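Local coordinates for protein polyketide synthase type I (Bacillus amyloliquefaciens, PDB 5KKU) that probably dehydrates beta-hydroxyacyl chains as the N-terminal dehydratase domain of a modular synthase on the difficidin assembly line, at residues P54-Q59 against I224-M229; D85-E90 against L114-D119; G156-N161 against S180-G185; M175-S180 against L197-L202. All blocks are in the same frame, centred on the assembly; numbering follows the deposited sequence.

Contact 1: P54-Q59 against I224-M229; sequences PIELRQ and IDRFCM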
# COMPACT_ATOMS: atom_id res chain seq x y z
N PRO A 54 -9.47 17.15 -5.85
CA PRO A 54 -8.92 16.15 -4.93
C PRO A 54 -9.90 15.05 -4.59
O PRO A 54 -11.01 15.37 -4.40
CB PRO A 54 -8.57 16.98 -3.70
CG PRO A 54 -9.57 18.02 -3.68
CD PRO A 54 -9.52 18.47 -5.06
N ILE A 55 -9.48 13.79 -4.54
CA ILE A 55 -10.40 12.70 -4.24
C ILE A 55 -9.80 11.69 -3.27
O ILE A 55 -8.59 11.62 -3.09
CB ILE A 55 -10.84 11.96 -5.52
CG1 ILE A 55 -9.65 11.24 -6.15
CG2 ILE A 55 -11.46 12.94 -6.50
CD1 ILE A 55 -9.29 9.94 -5.46
N GLU A 56 -10.68 10.91 -2.64
CA GLU A 56 -10.26 9.90 -1.69
C GLU A 56 -10.85 8.54 -2.07
O GLU A 56 -11.59 8.43 -3.04
CB GLU A 56 -10.70 10.28 -0.27
CG GLU A 56 -12.20 10.23 -0.05
CD GLU A 56 -12.62 10.89 1.25
OE1 GLU A 56 -11.90 11.80 1.72
OE2 GLU A 56 -13.67 10.50 1.80
N LEU A 57 -10.51 7.52 -1.29
CA LEU A 57 -10.98 6.20 -1.54
C LEU A 57 -11.61 5.55 -0.33
O LEU A 57 -11.18 5.73 0.76
CB LEU A 57 -9.88 5.33 -2.11
CG LEU A 57 -9.03 5.91 -3.19
CD1 LEU A 57 -7.79 5.12 -3.40
CD2 LEU A 57 -9.76 6.05 -4.50
N ARG A 58 -12.65 4.78 -0.52
CA ARG A 58 -13.31 4.10 0.55
C ARG A 58 -13.63 2.66 0.20
O ARG A 58 -13.73 2.33 -0.92
CB ARG A 58 -14.56 4.83 0.96
CG ARG A 58 -14.38 6.30 1.15
CD ARG A 58 -15.63 6.90 1.74
NE ARG A 58 -15.56 8.33 1.84
CZ ARG A 58 -16.63 9.11 1.88
NH1 ARG A 58 -17.82 8.59 1.83
NH2 ARG A 58 -16.48 10.41 1.97
N GLN A 59 -13.86 1.84 1.19
CA GLN A 59 -14.19 0.44 1.02
C GLN A 59 -13.32 -0.26 0.01
O GLN A 59 -13.78 -0.95 -0.83
CB GLN A 59 -15.66 0.25 0.69
CG GLN A 59 -16.61 0.98 1.60
CD GLN A 59 -16.43 0.66 3.05
OE1 GLN A 59 -16.58 -0.47 3.45
NE2 GLN A 59 -16.11 1.65 3.85
N ILE A 224 -9.61 -1.61 3.01
CA ILE A 224 -9.23 -0.35 3.65
C ILE A 224 -10.50 0.44 3.72
O ILE A 224 -11.11 0.60 2.73
CB ILE A 224 -8.12 0.44 2.89
CG1 ILE A 224 -6.76 -0.20 3.05
CG2 ILE A 224 -8.02 1.87 3.36
CD1 ILE A 224 -5.67 0.41 2.20
N ASP A 225 -10.90 0.90 4.86
CA ASP A 225 -12.17 1.62 4.94
C ASP A 225 -12.08 2.96 4.26
O ASP A 225 -12.91 3.32 3.50
CB ASP A 225 -12.67 1.76 6.36
CG ASP A 225 -13.54 0.63 6.77
OD1 ASP A 225 -13.66 -0.36 6.05
OD2 ASP A 225 -14.12 0.68 7.84
N ARG A 226 -11.02 3.70 4.54
CA ARG A 226 -10.76 4.95 3.89
C ARG A 226 -9.30 5.27 3.76
O ARG A 226 -8.56 5.07 4.68
CB ARG A 226 -11.50 6.11 4.57
CG ARG A 226 -11.24 7.44 3.90
CD ARG A 226 -12.08 8.58 4.41
NE ARG A 226 -11.35 9.30 5.43
CZ ARG A 226 -10.76 10.45 5.25
NH1 ARG A 226 -10.84 11.06 4.10
NH2 ARG A 226 -10.11 10.97 6.23
N PHE A 227 -8.89 5.75 2.61
CA PHE A 227 -7.59 6.30 2.39
C PHE A 227 -7.70 7.62 1.68
O PHE A 227 -8.44 7.75 0.76
CB PHE A 227 -6.68 5.35 1.62
CG PHE A 227 -5.26 5.75 1.60
CD1 PHE A 227 -4.80 6.60 0.67
CD2 PHE A 227 -4.37 5.26 2.54
CE1 PHE A 227 -3.49 7.00 0.66
CE2 PHE A 227 -3.05 5.64 2.53
CZ PHE A 227 -2.62 6.52 1.59
N CYS A 228 -6.97 8.61 2.10
CA CYS A 228 -7.10 9.92 1.54
C CYS A 228 -5.77 10.65 1.50
O CYS A 228 -5.16 10.80 2.51
CB CYS A 228 -8.13 10.70 2.35
SG CYS A 228 -8.49 12.35 1.82
N MET A 229 -5.17 11.12 0.49
CA MET A 229 -3.99 11.93 0.20
C MET A 229 -4.29 13.40 0.38
O MET A 229 -5.20 13.94 -0.26
CB MET A 229 -3.48 11.67 -1.22
CG MET A 229 -2.93 10.27 -1.46
SD MET A 229 -1.54 9.86 -0.39
CE MET A 229 -0.29 10.99 -1.00

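Contact 2: D85-E90 against L114-D119; sequences DSWKVE and LYLQED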
# COMPACT_ATOMS: atom_id res chain seq x y z
N ASP A 85 -23.31 9.53 -5.79
CA ASP A 85 -22.50 10.61 -5.28
C ASP A 85 -21.06 10.12 -5.18
O ASP A 85 -20.37 10.39 -4.23
CB ASP A 85 -22.98 11.04 -3.90
CG ASP A 85 -24.35 11.68 -3.90
OD1 ASP A 85 -24.60 12.62 -4.64
OD2 ASP A 85 -25.18 11.25 -3.11
N SER A 86 -20.62 9.41 -6.18
CA SER A 86 -19.32 8.74 -6.14
C SER A 86 -19.02 8.04 -7.44
O SER A 86 -19.76 8.16 -8.36
CB SER A 86 -19.32 7.72 -5.02
OG SER A 86 -20.19 6.67 -5.27
N TRP A 87 -17.94 7.29 -7.47
CA TRP A 87 -17.67 6.39 -8.57
C TRP A 87 -17.18 5.05 -8.09
O TRP A 87 -16.37 4.98 -7.24
CB TRP A 87 -16.64 6.99 -9.49
CG TRP A 87 -17.16 8.09 -10.20
CD1 TRP A 87 -17.79 8.05 -11.35
CD2 TRP A 87 -17.15 9.44 -9.79
NE1 TRP A 87 -18.17 9.27 -11.72
CE2 TRP A 87 -17.80 10.16 -10.75
CE3 TRP A 87 -16.68 10.08 -8.67
CZ2 TRP A 87 -17.97 11.51 -10.67
CZ3 TRP A 87 -16.84 11.39 -8.58
CH2 TRP A 87 -17.48 12.12 -9.57
N LYS A 88 -17.65 3.98 -8.69
CA LYS A 88 -17.06 2.72 -8.39
C LYS A 88 -15.87 2.48 -9.28
O LYS A 88 -15.87 2.78 -10.42
CB LYS A 88 -18.05 1.60 -8.52
CG LYS A 88 -17.53 0.24 -8.10
CD LYS A 88 -18.44 -0.82 -8.67
CE LYS A 88 -17.93 -2.23 -8.50
NZ LYS A 88 -17.96 -2.65 -7.09
N VAL A 89 -14.81 1.95 -8.69
CA VAL A 89 -13.63 1.65 -9.43
C VAL A 89 -13.21 0.20 -9.30
O VAL A 89 -13.15 -0.34 -8.24
CB VAL A 89 -12.47 2.56 -9.04
CG1 VAL A 89 -11.22 2.18 -9.79
CG2 VAL A 89 -12.82 3.99 -9.30
N GLU A 90 -12.89 -0.42 -10.41
CA GLU A 90 -12.39 -1.77 -10.37
C GLU A 90 -11.19 -1.95 -11.24
O GLU A 90 -11.16 -1.44 -12.34
CB GLU A 90 -13.46 -2.74 -10.78
CG GLU A 90 -14.54 -2.89 -9.75
CD GLU A 90 -15.67 -3.75 -10.24
OE1 GLU A 90 -15.93 -4.79 -9.64
OE2 GLU A 90 -16.27 -3.37 -11.25
N LEU A 114 -14.75 5.70 -5.13
CA LEU A 114 -14.05 6.96 -5.20
C LEU A 114 -14.94 8.18 -4.97
O LEU A 114 -15.84 8.41 -5.68
CB LEU A 114 -13.33 7.05 -6.51
CG LEU A 114 -12.33 8.15 -6.74
CD1 LEU A 114 -11.40 7.63 -7.79
CD2 LEU A 114 -12.92 9.48 -7.18
N TYR A 115 -14.67 8.96 -3.95
CA TYR A 115 -15.43 10.16 -3.66
C TYR A 115 -14.64 11.42 -3.87
O TYR A 115 -13.46 11.42 -3.82
CB TYR A 115 -15.86 10.17 -2.23
CG TYR A 115 -16.85 9.15 -1.87
CD1 TYR A 115 -16.49 7.84 -1.80
CD2 TYR A 115 -18.14 9.48 -1.61
CE1 TYR A 115 -17.39 6.89 -1.48
CE2 TYR A 115 -19.06 8.54 -1.28
CZ TYR A 115 -18.68 7.24 -1.22
OH TYR A 115 -19.57 6.29 -0.91
N LEU A 116 -15.33 12.51 -4.04
CA LEU A 116 -14.63 13.74 -4.13
C LEU A 116 -14.27 14.13 -2.70
O LEU A 116 -15.02 13.96 -1.81
CB LEU A 116 -15.49 14.77 -4.81
CG LEU A 116 -15.73 14.47 -6.28
CD1 LEU A 116 -17.09 14.94 -6.71
CD2 LEU A 116 -14.71 15.10 -7.19
N GLN A 117 -13.08 14.64 -2.51
CA GLN A 117 -12.64 15.07 -1.19
C GLN A 117 -12.99 16.54 -1.08
O GLN A 117 -12.77 17.31 -1.98
CB GLN A 117 -11.18 14.78 -1.03
CG GLN A 117 -10.54 15.34 0.19
CD GLN A 117 -9.10 15.70 -0.08
OE1 GLN A 117 -8.37 15.02 -0.82
NE2 GLN A 117 -8.70 16.83 0.49
N GLU A 118 -13.52 16.90 0.06
CA GLU A 118 -14.12 18.20 0.36
C GLU A 118 -14.07 18.49 1.86
O GLU A 118 -14.41 19.59 2.30
CB GLU A 118 -15.57 18.24 -0.12
CG GLU A 118 -16.44 17.12 0.40
CD GLU A 118 -17.80 17.60 0.88
OE1 GLU A 118 -18.72 17.70 0.05
OE2 GLU A 118 -17.94 17.87 2.09
N ASP A 119 -13.63 17.51 2.64
CA ASP A 119 -13.52 17.66 4.08
C ASP A 119 -12.07 17.68 4.53
O ASP A 119 -11.22 17.00 3.96
CB ASP A 119 -14.28 16.54 4.80
CG ASP A 119 -15.78 16.73 4.76
OD1 ASP A 119 -16.30 17.54 5.56
OD2 ASP A 119 -16.45 16.07 3.94

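Contact 3: G156-N161 against S180-G185; sequences GEFMKN and SDLAEG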
# COMPACT_ATOMS: atom_id res chain seq x y z
N GLY A 156 13.70 -5.20 -2.49
CA GLY A 156 14.86 -4.64 -3.13
C GLY A 156 15.04 -3.13 -3.03
O GLY A 156 14.28 -2.48 -2.42
N GLU A 157 16.08 -2.61 -3.65
CA GLU A 157 16.42 -1.21 -3.61
C GLU A 157 15.31 -0.19 -3.70
O GLU A 157 15.21 0.66 -2.85
CB GLU A 157 17.56 -0.92 -4.58
CG GLU A 157 17.79 0.52 -4.96
CD GLU A 157 19.17 0.79 -5.55
OE1 GLU A 157 19.77 -0.06 -6.21
OE2 GLU A 157 19.69 1.89 -5.36
N PHE A 158 14.50 -0.28 -4.73
CA PHE A 158 13.44 0.62 -4.91
C PHE A 158 12.35 0.43 -3.89
O PHE A 158 11.69 1.33 -3.53
CB PHE A 158 12.88 0.31 -6.28
CG PHE A 158 11.89 1.26 -6.78
CD1 PHE A 158 10.61 1.21 -6.39
CD2 PHE A 158 12.25 2.19 -7.72
CE1 PHE A 158 9.71 2.09 -6.89
CE2 PHE A 158 11.36 3.07 -8.22
CZ PHE A 158 10.08 3.01 -7.81
N MET A 159 12.05 -0.73 -3.41
CA MET A 159 10.96 -0.79 -2.46
C MET A 159 11.35 -0.76 -1.01
O MET A 159 10.52 -0.58 -0.17
CB MET A 159 10.13 -2.01 -2.72
CG MET A 159 9.40 -1.94 -4.02
SD MET A 159 8.16 -0.67 -4.11
CE MET A 159 6.97 -1.28 -3.01
N LYS A 160 12.60 -0.93 -0.72
CA LYS A 160 12.95 -0.98 0.70
C LYS A 160 13.27 0.40 1.26
O LYS A 160 14.13 1.04 0.82
CB LYS A 160 14.06 -1.98 0.92
CG LYS A 160 14.80 -1.95 2.24
CD LYS A 160 15.72 -3.13 2.30
CE LYS A 160 16.51 -3.23 3.58
NZ LYS A 160 15.77 -3.99 4.58
N ASN A 161 12.47 0.87 2.20
CA ASN A 161 12.67 2.17 2.82
C ASN A 161 13.78 2.17 3.89
O ASN A 161 13.98 1.20 4.56
CB ASN A 161 11.42 2.63 3.53
CG ASN A 161 10.26 2.99 2.62
OD1 ASN A 161 10.05 2.45 1.60
ND2 ASN A 161 9.48 3.87 3.08
N SER A 180 15.28 5.03 -1.15
CA SER A 180 16.58 4.91 -1.74
C SER A 180 16.74 5.96 -2.83
O SER A 180 15.78 6.42 -3.33
CB SER A 180 16.75 3.53 -2.34
OG SER A 180 15.91 3.32 -3.44
N ASP A 181 17.95 6.30 -3.18
CA ASP A 181 18.16 7.31 -4.18
C ASP A 181 17.46 6.97 -5.49
O ASP A 181 16.80 7.80 -6.04
CB ASP A 181 19.63 7.60 -4.39
CG ASP A 181 20.28 8.33 -3.23
OD1 ASP A 181 19.72 9.26 -2.64
OD2 ASP A 181 21.40 7.99 -2.92
N LEU A 182 17.59 5.75 -5.97
CA LEU A 182 16.83 5.27 -7.11
C LEU A 182 15.32 5.52 -7.00
O LEU A 182 14.72 6.08 -7.88
CB LEU A 182 17.08 3.79 -7.33
CG LEU A 182 16.22 3.14 -8.37
CD1 LEU A 182 16.73 3.56 -9.73
CD2 LEU A 182 16.29 1.65 -8.24
N ALA A 183 14.73 5.12 -5.88
CA ALA A 183 13.34 5.36 -5.61
C ALA A 183 13.00 6.81 -5.51
O ALA A 183 11.95 7.21 -5.90
CB ALA A 183 12.92 4.65 -4.37
N GLU A 184 13.93 7.59 -5.03
CA GLU A 184 13.71 8.99 -4.79
C GLU A 184 13.52 9.75 -6.07
O GLU A 184 12.79 10.70 -6.10
CB GLU A 184 14.83 9.56 -3.94
CG GLU A 184 14.91 11.05 -3.94
CD GLU A 184 13.63 11.70 -3.52
OE1 GLU A 184 12.95 11.16 -2.66
OE2 GLU A 184 13.29 12.73 -4.09
N GLY A 185 14.16 9.32 -7.14
CA GLY A 185 14.06 9.98 -8.41
C GLY A 185 12.68 9.92 -9.03
O GLY A 185 12.41 10.65 -9.91

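Contact 4: M175-S180 against L197-L202; sequences MELTLS and LDASTL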
# COMPACT_ATOMS: atom_id res chain seq x y z
N MET A 175 7.11 5.86 12.27
CA MET A 175 8.09 5.30 11.34
C MET A 175 8.70 6.34 10.40
O MET A 175 8.03 6.86 9.51
CB MET A 175 7.46 4.17 10.52
CG MET A 175 7.24 2.88 11.30
SD MET A 175 6.60 1.54 10.28
CE MET A 175 5.11 2.29 9.63
N GLU A 176 9.98 6.62 10.60
CA GLU A 176 10.69 7.56 9.79
C GLU A 176 11.13 6.83 8.56
O GLU A 176 11.90 5.94 8.62
CB GLU A 176 11.86 8.15 10.55
CG GLU A 176 12.50 9.32 9.83
CD GLU A 176 13.67 9.87 10.57
OE1 GLU A 176 14.48 9.10 11.02
OE2 GLU A 176 13.79 11.08 10.69
N LEU A 177 10.59 7.20 7.43
CA LEU A 177 10.86 6.52 6.20
C LEU A 177 11.45 7.40 5.13
O LEU A 177 10.98 8.47 4.90
CB LEU A 177 9.57 5.88 5.72
CG LEU A 177 8.95 4.89 6.68
CD1 LEU A 177 7.49 4.71 6.45
CD2 LEU A 177 9.65 3.59 6.49
N THR A 178 12.47 6.91 4.46
CA THR A 178 13.09 7.59 3.33
C THR A 178 13.35 6.62 2.19
O THR A 178 13.72 5.52 2.38
CB THR A 178 14.38 8.30 3.70
OG1 THR A 178 14.11 9.26 4.69
CG2 THR A 178 14.90 9.02 2.59
N LEU A 179 13.18 7.07 0.97
CA LEU A 179 13.45 6.25 -0.16
C LEU A 179 14.93 6.06 -0.43
O LEU A 179 15.73 6.81 0.02
CB LEU A 179 12.79 6.82 -1.38
CG LEU A 179 11.36 7.29 -1.24
CD1 LEU A 179 11.04 8.06 -2.49
CD2 LEU A 179 10.42 6.15 -1.07
N SER A 180 15.28 5.03 -1.15
CA SER A 180 16.58 4.91 -1.74
C SER A 180 16.74 5.96 -2.83
O SER A 180 15.78 6.42 -3.33
CB SER A 180 16.75 3.53 -2.34
OG SER A 180 15.91 3.32 -3.44
N LEU A 197 3.91 3.79 0.36
CA LEU A 197 2.66 3.16 0.67
C LEU A 197 2.86 1.76 1.25
O LEU A 197 2.31 1.44 2.26
CB LEU A 197 1.74 3.15 -0.55
CG LEU A 197 1.17 4.46 -1.11
CD1 LEU A 197 0.13 4.18 -2.14
CD2 LEU A 197 0.57 5.30 -0.02
N ASP A 198 3.64 0.93 0.59
CA ASP A 198 3.98 -0.40 1.05
C ASP A 198 4.57 -0.42 2.45
O ASP A 198 4.08 -1.09 3.28
CB ASP A 198 4.93 -1.03 0.06
CG ASP A 198 5.26 -2.45 0.37
OD1 ASP A 198 4.42 -3.32 0.31
OD2 ASP A 198 6.39 -2.71 0.66
N ALA A 199 5.62 0.33 2.68
CA ALA A 199 6.23 0.41 3.99
C ALA A 199 5.29 0.90 5.07
O ALA A 199 5.43 0.49 6.18
CB ALA A 199 7.47 1.26 3.98
N SER A 200 4.38 1.76 4.71
CA SER A 200 3.42 2.27 5.65
C SER A 200 2.40 1.25 6.13
O SER A 200 1.90 1.38 7.18
CB SER A 200 2.72 3.48 5.11
OG SER A 200 3.61 4.50 4.91
N THR A 201 2.13 0.25 5.31
CA THR A 201 1.28 -0.84 5.72
C THR A 201 1.88 -1.68 6.82
O THR A 201 1.22 -2.51 7.34
CB THR A 201 0.84 -1.79 4.61
OG1 THR A 201 1.90 -2.65 4.24
CG2 THR A 201 0.34 -1.09 3.49
N LEU A 202 3.11 -1.41 7.17
CA LEU A 202 3.80 -2.06 8.22
C LEU A 202 3.60 -1.38 9.54
O LEU A 202 4.17 -1.77 10.49
CB LEU A 202 5.28 -2.12 7.90
CG LEU A 202 5.67 -3.03 6.76
CD1 LEU A 202 7.14 -2.98 6.46
CD2 LEU A 202 5.30 -4.45 7.07

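Contact 1: P54-Q59 against I224-M229
The carboxylate of E56 lies between two arginines, one from its own strand and one from the strand opposite. CG of E56 takes the crowded position between backbone N and carbonyl carbon (chi1 69°), and the chain is extended beyond CG, which puts OE1 beside R226. There OE1 meets R226 NH1 at 2.7 Å, a salt bridge whose hydrogen bond is weak because the N-H points well off line; the carboxylate and guanidinium planes cross at 53°. R226 reaches this spot by bending at chi3 (95°), and its guanidinium is shared with E275 and E277. R58 stretches out straight from CG to NE and grips E56 side-on, NE at 2.9 Å and NH2 at 2.8 Å both converging on OE2, which lies in the guanidinium plane. Two acidic neighbours for R226 and one shared glutamate probably offset the repulsion between the arginines. Beneath this charged face the backbones pair antiparallel: L57 N donates to F227 O over 2.9 Å, nearly along the C=O axis, and F227 N returns the bond to L57 O. L57 and F227 turn their apolar side chains to the other face, where L42 and I39 of helix 37-49 pack on them. The paired strands thus join the two hotdog folds, with strand 107-116 flanking 54-59 and strand 272-283 flanking 224-229, where D225 and R226 form a classic beta bulge opposite E277.

Contact 2: D85-E90 against L114-D119
Two neighbouring antiparallel strands of the N-terminal hotdog fold, 86-97 and 107-116, pair here near the start of one and the end of the other, well away from the predicted active-site residues. The register is set by W87 and L114, a hydrogen-bonded antiparallel pair: L114 N donates to W87 O at 2.8 Å, nearly along the C=O axis, and W87 N donates to L114 O at 3.0 Å in the carbonyl plane. Both side chains leave on the same face of the sheet. The indole of W87, with CG anti to the carbonyl carbon (chi1 -70°), swings its six-membered ring along the opposite strand. Its edge meets L116, CZ3 lying 4.0 Å from L116 CG, while L114 CD2 packs obliquely at 4.1 Å from W87 CE3. A broad aromatic suits this place because one ring can span two leucines of the neighbouring strand. V89 extends the apolar patch, its CG2 branch meeting L114 CB at 4.2 Å, while F80 of strand 73-83 and I55 and L57 of strand 55-62 also pack against L114. On the other face Y115 lays its ring across the start of strand 86-97, and R58 makes a cation-pi contact with the same ring. Small S86 allows the close approach: its CB stands 3.8 Å from the centroid of the Y115 ring, only 11° off the normal, a CH-pi contact over the ring centre.

Contact 3: G156-N161 against S180-G185
S180 projects from CB toward the loop 156-161 and serves two backbones at once. Its CB sits 3.3 Å from the carbonyl oxygen E157 O and also brushes E157 CG. One bond further, OG occupies the crowded position between backbone N and carbonyl carbon (chi1 67°), which brings it back over the first turn of helix 181-184. From there it donates to E157 O at 2.8 Å, approaching from above the carbonyl plane, and accepts from A183 N at 3.3 Å in a nearly straight bond (163°). The second bond makes S180 the N-cap of the helix; serine suits the position because one small hydroxyl can donate one hydrogen bond and accept another at the same time, tying the loop to the helix start. Apolar contacts close around this polar link. E157, extended with CG anti to its backbone N, crosses L182 at about a right angle, so that its CG methylene meets L182 CD2 at 3.8 Å. The same methyl lies near the edge of the F158 ring, 4.1 Å from CD2 of that phenylalanine. Compact A183 brings its CB over one face of the ring, offset toward the rim, and also within 3.6 Å of the backbone oxygen F158 O. Y20 of helix 20-23 and H193, just ahead of helix 194-200, contribute further rings to F158, whose side chain lies about 8 Å from that of the predicted proton acceptor H25. The loop, which leads from strand 153-155 to strand 162-168, packs against helix 181-184, while M159 touches helices 20-23 and 194-200.

Contact 4: M175-S180 against L197-L202
M175 and L177, alternate residues of strand 172-178, both point toward the segment 197-202 and meet it differently. M175 has CG anti to the carbonyl carbon (chi1 -74°), runs straight through chi2 and bends at chi3 (-57°), which turns the terminal methyl in against the backbone of 199-202. CE then lies 3.9 Å from A199 O and 4.0 Å from L202 C, so the methyl touches backbone rather than side chains; an unbranched, flexible methionine can reach this irregular surface. L177 also holds CG anti to the carbonyl carbon (chi1 -60°) and spreads its two methyls over successive helix residues. CD2 packs on A199 CB at 4.1 Å, and CD1 reaches S200 OG at 4.2 Å. Alanine lets strand and helix come together, L177 CA and A199 CA being 8.0 Å apart. The S200 hydroxyl is satisfied by F196 O and T239 OG1, which explains how it can sit beside a leucine methyl. No hydrogen bond crosses between the segments. The join is therefore purely van der Waals, seating on the sheet the hotdog helix that carries D198, the predicted proton donor, whose OD2 is hydrogen-bonded with H155 NE2.

From the N terminus, 54-59 comes first and waits 165 residues for its partner, so contact 1 closes the longest loop and encloses the other three. Contact 2 closes early within it, inside the N-terminal hotdog fold, and touches contact 1 through the neighbouring strands 55-62 and 107-116. Contacts 3 and 4 follow in the C-terminal hotdog fold. Their segments alternate along the chain, so they cross, sharing S180 where strand 172-178 passes into helix 181-184. Contact 4 reaches contact 1 through L197 against F227. Contact 1 thus bridges the two hotdog folds, while contacts 3 and 4 bind loop, strand and helices around the predicted proton donor.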